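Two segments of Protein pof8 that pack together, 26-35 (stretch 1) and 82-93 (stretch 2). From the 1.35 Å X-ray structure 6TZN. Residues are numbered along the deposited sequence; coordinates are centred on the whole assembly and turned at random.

Stretch 1, residues 26-35: STIHSLLSYV
Stretch 2, residues 82-93: KQNSHDDIRAHR

An irregular loop can pack on a helix without a hydrogen bond between them while internal bonds span the loop itself. The contact between residues 26-35 and 82-93 of pof8 illustrates the principle. Stretch 1 is helical throughout (phi/psi near -62/-45), with i to i+4 backbone hydrogen bonds such as L31 N to T27 O (2.8 Å). Stretch 2 has no regular structure, and the two bury 481 Å² in total. T27, L31 and Y34, spaced three or four residues apart, supply most of the helix's share.

The loop enters extended at K82 (-143/128), whose N donates a hydrogen bond to A91 O at 2.9 Å, linking the start of the stretch to a residue near its end. Q83 follows at -76/121, with CA-to-CB directed toward the helix and chi1 off-well at -129°. Its NE2 donates to D88 O (3.1 Å), bracing the loop from within, while remaining 3.5 Å from T27 CG2; its CG lies 3.7 Å from L31 CD1. N84 (-90/-13, chi1 m) is out of the helix's reach but fastens the loop: its N donates to D88 OD2 and its ND2 to H92 O, both at 2.8 Å.

A type I turn then runs from S85 to D88, with H86 at -66/-22 and D87 at -115/18, closed by D88 N to S85 O at 3.3 Å. The side chains of H86 and D87 start away from the helix, so backbone meets T27 here: its CG2, on an m rotamer, lies 3.6 Å from H86 O and 3.7 Å from D88 O. The CA atoms of T27 and D87 are 5.8 Å apart. D88, chi1 t, also points away, and its OD1 accepts from A91 N (3.1 Å).

At I89 (-95/-42, chi1 m, chi2 t) the two backbones come closer, its CA 4.4 Å from that of L31, so the register advances in the same sense along both stretches. I89 CG2 touches S30 O (3.6 Å) and Y34 CB (3.9 Å). L31 (chi1 t, chi2 t at 152°) has its CA-to-CB bond sideways, but its end comes nearer the loop, and its CG lies 3.5 Å from I89 O. I89 O faces L31 CA at 3.6 Å in a CA-H...O contact, yet this buried oxygen has no hydrogen-bonding partner in the model.

R90 (-85/-23, chi1 p) lays its CB over one face of the Y34 ring, 3.8 Å from CB to the ring centroid and 26° off the normal, a CH-pi contact; the end of its side chain leads away. Y34 presents this ring with chi1 t and chi2 -84°. A91 adopts a left-handed conformation (57/48), its CB 4.0 Å from L31 CD1. H92 (-74/133, chi1 m) brings NE2 within 4.2 Å of Y34 OH.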

ATOM      1  N   SER A  26       2.986   4.092 -10.655  1.00 18.87           N
ATOM      2  CA  SER A  26       3.974   3.110 -11.092  1.00 18.86           C
ATOM      3  C   SER A  26       4.984   2.816  -9.988  1.00 17.22           C
ATOM      4  O   SER A  26       5.317   1.648  -9.728  1.00 18.15           O
ATOM      5  CB  SER A  26       4.692   3.610 -12.342  1.00 23.17           C
ATOM      6  OG  SER A  26       5.721   2.714 -12.715  1.00 28.26           O
ATOM      7  N   THR A  27       5.478   3.862  -9.321  1.00 16.71           N
ATOM      8  CA  THR A  27       6.421   3.658  -8.229  1.00 16.54           C
ATOM      9  C   THR A  27       5.759   2.934  -7.069  1.00 16.28           C
ATOM     10  O   THR A  27       6.359   2.031  -6.480  1.00 16.39           O
ATOM     11  CB  THR A  27       7.014   4.991  -7.767  1.00 16.40           C
ATOM     12  OG1 THR A  27       7.621   5.651  -8.882  1.00 19.08           O
ATOM     13  CG2 THR A  27       8.067   4.776  -6.680  1.00 18.15           C
ATOM     14  N   ILE A  28       4.522   3.308  -6.729  1.00 15.32           N
ATOM     15  CA  ILE A  28       3.816   2.611  -5.655  1.00 15.23           C
ATOM     16  C   ILE A  28       3.678   1.131  -5.983  1.00 15.61           C
ATOM     17  O   ILE A  28       3.922   0.266  -5.134  1.00 16.57           O
ATOM     18  CB  ILE A  28       2.450   3.266  -5.368  1.00 15.32           C
ATOM     19  CG1 ILE A  28       2.624   4.710  -4.894  1.00 16.48           C
ATOM     20  CG2 ILE A  28       1.663   2.432  -4.361  1.00 16.45           C
ATOM     21  CD1 ILE A  28       1.332   5.523  -4.984  1.00 18.05           C
ATOM     22  N   HIS A  29       3.312   0.814  -7.223  1.00 16.72           N
ATOM     23  CA  HIS A  29       3.186  -0.584  -7.624  1.00 17.75           C
ATOM     24  C   HIS A  29       4.507  -1.325  -7.442  1.00 17.78           C
ATOM     25  O   HIS A  29       4.549  -2.422  -6.870  1.00 18.60           O
ATOM     26  CB  HIS A  29       2.714  -0.669  -9.077  1.00 19.99           C
ATOM     27  CG  HIS A  29       2.418  -2.063  -9.532  1.00 23.99           C
ATOM     28  ND1 HIS A  29       1.137  -2.505  -9.779  1.00 29.75           N
ATOM     29  CD2 HIS A  29       3.235  -3.111  -9.789  1.00 29.52           C
ATOM     30  CE1 HIS A  29       1.176  -3.766 -10.171  1.00 29.88           C
ATOM     31  NE2 HIS A  29       2.437  -4.159 -10.179  1.00 29.53           N
ATOM     32  N   SER A  30       5.606  -0.731  -7.912  1.00 16.86           N
ATOM     33  CA  SER A  30       6.910  -1.372  -7.783  1.00 17.85           C
ATOM     34  C   SER A  30       7.313  -1.519  -6.324  1.00 15.98           C
ATOM     35  O   SER A  30       7.868  -2.555  -5.928  1.00 17.88           O
ATOM     36  CB  SER A  30       7.964  -0.564  -8.538  1.00 20.58           C
ATOM     37  OG  SER A  30       7.693  -0.587  -9.925  1.00 22.43           O
ATOM     38  N   LEU A  31       7.063  -0.488  -5.515  1.00 15.39           N
ATOM     39  CA  LEU A  31       7.397  -0.551  -4.096  1.00 15.94           C
ATOM     40  C   LEU A  31       6.611  -1.664  -3.409  1.00 15.85           C
ATOM     41  O   LEU A  31       7.173  -2.476  -2.654  1.00 16.41           O
ATOM     42  CB  LEU A  31       7.118   0.804  -3.446  1.00 16.52           C
ATOM     43  CG  LEU A  31       7.492   0.987  -1.974  1.00 19.31           C
ATOM     44  CD1 LEU A  31       7.813   2.460  -1.693  1.00 21.04           C
ATOM     45  CD2 LEU A  31       6.378   0.503  -1.058  1.00 20.98           C
ATOM     46  N   LEU A  32       5.301  -1.718  -3.652  1.00 16.22           N
ATOM     47  CA  LEU A  32       4.488  -2.772  -3.054  1.00 18.26           C
ATOM     48  C   LEU A  32       4.987  -4.150  -3.467  1.00 20.00           C
ATOM     49  O   LEU A  32       5.097  -5.047  -2.631  1.00 21.24           O
ATOM     50  CB  LEU A  32       3.030  -2.587  -3.465  1.00 21.67           C
ATOM     51  CG  LEU A  32       2.307  -1.384  -2.867  1.00 24.86           C
ATOM     52  CD1 LEU A  32       0.929  -1.253  -3.483  1.00 24.84           C
ATOM     53  CD2 LEU A  32       2.199  -1.497  -1.354  1.00 25.99           C
ATOM     54  N   SER A  33       5.305  -4.339  -4.749  1.00 20.81           N
ATOM     55  CA  SER A  33       5.798  -5.633  -5.210  1.00 22.78           C
ATOM     56  C   SER A  33       7.132  -5.985  -4.565  1.00 22.14           C
ATOM     57  O   SER A  33       7.358  -7.136  -4.174  1.00 23.21           O
ATOM     58  CB  SER A  33       5.923  -5.626  -6.731  1.00 27.62           C
ATOM     59  OG  SER A  33       4.681  -5.294  -7.324  1.00 33.33           O
ATOM     60  N   TYR A  34       8.027  -5.008  -4.452  1.00 19.78           N
ATOM     61  CA  TYR A  34       9.332  -5.234  -3.845  1.00 20.12           C
ATOM     62  C   TYR A  34       9.184  -5.682  -2.396  1.00 18.09           C
ATOM     63  O   TYR A  34       9.794  -6.672  -1.969  1.00 19.98           O
ATOM     64  CB  TYR A  34      10.146  -3.939  -3.944  1.00 20.21           C
ATOM     65  CG  TYR A  34      11.562  -4.056  -3.445  1.00 19.52           C
ATOM     66  CD1 TYR A  34      11.857  -3.934  -2.091  1.00 18.96           C
ATOM     67  CD2 TYR A  34      12.605  -4.300  -4.327  1.00 21.75           C
ATOM     68  CE1 TYR A  34      13.155  -4.059  -1.632  1.00 20.09           C
ATOM     69  CE2 TYR A  34      13.906  -4.415  -3.880  1.00 22.36           C
ATOM     70  CZ  TYR A  34      14.173  -4.298  -2.532  1.00 20.09           C
ATOM     71  OH  TYR A  34      15.466  -4.410  -2.093  1.00 22.49           O
ATOM     72  N   VAL A  35       8.363  -4.966  -1.629  1.00 17.42           N
ATOM     73  CA  VAL A  35       8.160  -5.295  -0.220  1.00 18.38           C
ATOM     74  C   VAL A  35       7.451  -6.639  -0.068  1.00 19.58           C
ATOM     75  O   VAL A  35       7.855  -7.482   0.748  1.00 20.06           O
ATOM     76  CB  VAL A  35       7.400  -4.139   0.458  1.00 20.32           C
ATOM     77  CG1 VAL A  35       6.970  -4.504   1.862  1.00 23.84           C
ATOM     78  CG2 VAL A  35       8.259  -2.886   0.479  1.00 19.63           C
ATOM     79  N   LYS A  82      10.920   3.375   4.367  1.00 17.88           N
ATOM     80  CA  LYS A  82      10.645   4.797   4.207  1.00 18.18           C
ATOM     81  C   LYS A  82      11.046   5.178   2.797  1.00 17.81           C
ATOM     82  O   LYS A  82      12.169   4.895   2.380  1.00 19.75           O
ATOM     83  CB  LYS A  82      11.463   5.637   5.194  1.00 22.98           C
ATOM     84  N   GLN A  83      10.138   5.816   2.068  1.00 20.34           N
ATOM     85  CA  GLN A  83      10.456   6.253   0.721  1.00 24.83           C
ATOM     86  C   GLN A  83      11.332   7.499   0.800  1.00 28.73           C
ATOM     87  O   GLN A  83      10.919   8.513   1.370  1.00 32.82           O
ATOM     88  CB  GLN A  83       9.163   6.550  -0.028  1.00 28.27           C
ATOM     89  CG  GLN A  83       9.097   5.867  -1.338  1.00 22.69           C
ATOM     90  CD  GLN A  83       7.863   6.219  -2.134  1.00 18.52           C
ATOM     91  OE1 GLN A  83       6.898   6.803  -1.618  1.00 18.72           O
ATOM     92  NE2 GLN A  83       7.884   5.863  -3.405  1.00 17.18           N
ATOM     93  N   ASN A  84      12.537   7.423   0.235  1.00 25.18           N
ATOM     94  CA  ASN A  84      13.519   8.502   0.315  1.00 28.61           C
ATOM     95  C   ASN A  84      13.415   9.515  -0.816  1.00 29.37           C
ATOM     96  O   ASN A  84      14.035  10.581  -0.738  1.00 36.60           O
ATOM     97  CB  ASN A  84      14.928   7.914   0.313  1.00 32.33           C
ATOM     98  CG  ASN A  84      15.171   7.028   1.504  1.00 31.57           C
ATOM     99  OD1 ASN A  84      15.261   7.521   2.627  1.00 34.01           O
ATOM    100  ND2 ASN A  84      15.257   5.710   1.278  1.00 30.33           N
ATOM    101  N   SER A  85      12.667   9.208  -1.863  1.00 22.02           N
ATOM    102  CA  SER A  85      12.499  10.120  -2.981  1.00 19.34           C
ATOM    103  C   SER A  85      11.240   9.687  -3.706  1.00 18.35           C
ATOM    104  O   SER A  85      10.658   8.645  -3.405  1.00 17.92           O
ATOM    105  CB  SER A  85      13.703  10.051  -3.913  1.00 21.83           C
ATOM    106  OG  SER A  85      13.744   8.784  -4.552  1.00 21.28           O
ATOM    107  N   HIS A  86      10.827  10.493  -4.680  1.00 16.41           N
ATOM    108  CA  HIS A  86       9.577  10.196  -5.362  1.00 16.88           C
ATOM    109  C   HIS A  86       9.637   8.899  -6.162  1.00 16.58           C
ATOM    110  O   HIS A  86       8.586   8.320  -6.444  1.00 18.05           O
ATOM    111  CB  HIS A  86       9.179  11.371  -6.252  1.00 19.87           C
ATOM    112  CG  HIS A  86      10.044  11.532  -7.460  1.00 21.10           C
ATOM    113  ND1 HIS A  86       9.823  10.838  -8.630  1.00 23.71           N
ATOM    114  CD2 HIS A  86      11.121  12.321  -7.687  1.00 27.16           C
ATOM    115  CE1 HIS A  86      10.733  11.184  -9.522  1.00 26.90           C
ATOM    116  NE2 HIS A  86      11.530  12.085  -8.977  1.00 29.44           N
ATOM    117  N   ASP A  87      10.831   8.427  -6.533  1.00 16.31           N
ATOM    118  CA  ASP A  87      10.965   7.230  -7.360  1.00 15.89           C
ATOM    119  C   ASP A  87      11.662   6.091  -6.627  1.00 16.09           C
ATOM    120  O   ASP A  87      12.135   5.142  -7.262  1.00 17.23           O
ATOM    121  CB  ASP A  87      11.627   7.524  -8.711  1.00 17.58           C
ATOM    122  CG  ASP A  87      12.971   8.217  -8.585  1.00 18.81           C
ATOM    123  OD1 ASP A  87      13.544   8.259  -7.482  1.00 18.23           O
ATOM    124  OD2 ASP A  87      13.465   8.742  -9.613  1.00 23.04           O
ATOM    125  N   ASP A  88      11.722   6.167  -5.303  1.00 15.49           N
ATOM    126  CA  ASP A  88      12.375   5.140  -4.497  1.00 15.64           C
ATOM    127  C   ASP A  88      11.462   3.923  -4.367  1.00 15.08           C
ATOM    128  O   ASP A  88      10.346   4.033  -3.853  1.00 16.02           O
ATOM    129  CB  ASP A  88      12.669   5.743  -3.124  1.00 16.96           C
ATOM    130  CG  ASP A  88      13.450   4.822  -2.213  1.00 16.96           C
ATOM    131  OD1 ASP A  88      13.966   3.781  -2.668  1.00 17.42           O
ATOM    132  OD2 ASP A  88      13.538   5.177  -1.022  1.00 18.56           O
ATOM    133  N   ILE A  89      11.946   2.772  -4.829  1.00 16.07           N
ATOM    134  CA  ILE A  89      11.210   1.509  -4.778  1.00 16.72           C
ATOM    135  C   ILE A  89      11.572   0.678  -3.547  1.00 16.77           C
ATOM    136  O   ILE A  89      10.702   0.059  -2.932  1.00 21.48           O
ATOM    137  CB  ILE A  89      11.461   0.709  -6.075  1.00 22.40           C
ATOM    138  CG1 ILE A  89      10.877   1.442  -7.287  1.00 24.08           C
ATOM    139  CG2 ILE A  89      10.916  -0.718  -5.944  1.00 28.14           C
ATOM    140  CD1 ILE A  89      11.364   0.861  -8.596  1.00 27.19           C
ATOM    141  N   ARG A  90      12.853   0.608  -3.182  1.00 16.28           N
ATOM    142  CA  ARG A  90      13.230  -0.290  -2.098  1.00 17.15           C
ATOM    143  C   ARG A  90      13.050   0.344  -0.725  1.00 16.27           C
ATOM    144  O   ARG A  90      12.865  -0.380   0.260  1.00 16.82           O
ATOM    145  CB  ARG A  90      14.624  -0.872  -2.317  1.00 21.99           C
ATOM    146  CG  ARG A  90      15.771   0.047  -2.079  1.00 25.14           C
ATOM    147  CD  ARG A  90      17.067  -0.571  -2.643  1.00 26.75           C
ATOM    148  NE  ARG A  90      17.315  -0.111  -4.007  1.00 22.66           N
ATOM    149  CZ  ARG A  90      18.411  -0.375  -4.715  1.00 22.82           C
ATOM    150  NH1 ARG A  90      19.375  -1.139  -4.208  1.00 23.73           N
ATOM    151  NH2 ARG A  90      18.543   0.126  -5.939  1.00 20.87           N
ATOM    152  N   ALA A  91      13.057   1.674  -0.642  1.00 16.01           N
ATOM    153  CA  ALA A  91      12.578   2.387   0.539  1.00 16.62           C
ATOM    154  C   ALA A  91      13.317   1.979   1.822  1.00 16.25           C
ATOM    155  O   ALA A  91      12.711   1.732   2.864  1.00 17.54           O
ATOM    156  CB  ALA A  91      11.056   2.248   0.681  1.00 17.31           C
ATOM    157  N   HIS A  92      14.642   1.957   1.759  1.00 17.49           N
ATOM    158  CA  HIS A  92      15.411   1.686   2.969  1.00 18.68           C
ATOM    159  C   HIS A  92      15.386   2.900   3.885  1.00 19.43           C
ATOM    160  O   HIS A  92      15.622   4.031   3.447  1.00 23.30           O
ATOM    161  CB  HIS A  92      16.857   1.347   2.622  1.00 20.65           C
ATOM    162  CG  HIS A  92      17.014   0.033   1.933  1.00 20.76           C
ATOM    163  ND1 HIS A  92      18.210  -0.386   1.396  1.00 24.52           N
ATOM    164  CD2 HIS A  92      16.116  -0.945   1.670  1.00 21.51           C
ATOM    165  CE1 HIS A  92      18.048  -1.579   0.847  1.00 25.70           C
ATOM    166  NE2 HIS A  92      16.786  -1.939   0.999  1.00 23.83           N
ATOM    167  N   ARG A  93      15.118   2.667   5.165  1.00 21.77           N
ATOM    168  CA  ARG A  93      15.207   3.743   6.138  1.00 26.00           C
ATOM    169  C   ARG A  93      16.653   4.206   6.253  1.00 27.06           C
ATOM    170  O   ARG A  93      17.583   3.396   6.263  1.00 30.31           O
ATOM    171  CB  ARG A  93      14.662   3.275   7.495  1.00 30.70           C
ATOM    172  CG  ARG A  93      15.534   2.272   8.257  1.00 34.38           C
ATOM    173  CD  ARG A  93      16.460   2.971   9.253  1.00 39.66           C
ATOM    174  NE  ARG A  93      17.199   2.028  10.088  1.00 42.45           N
ATOM    175  CZ  ARG A  93      18.393   1.527   9.782  1.00 45.96           C
ATOM    176  NH1 ARG A  93      18.994   1.876   8.651  1.00 47.75           N
ATOM    177  NH2 ARG A  93      18.987   0.672  10.608  1.00 49.00           N
TER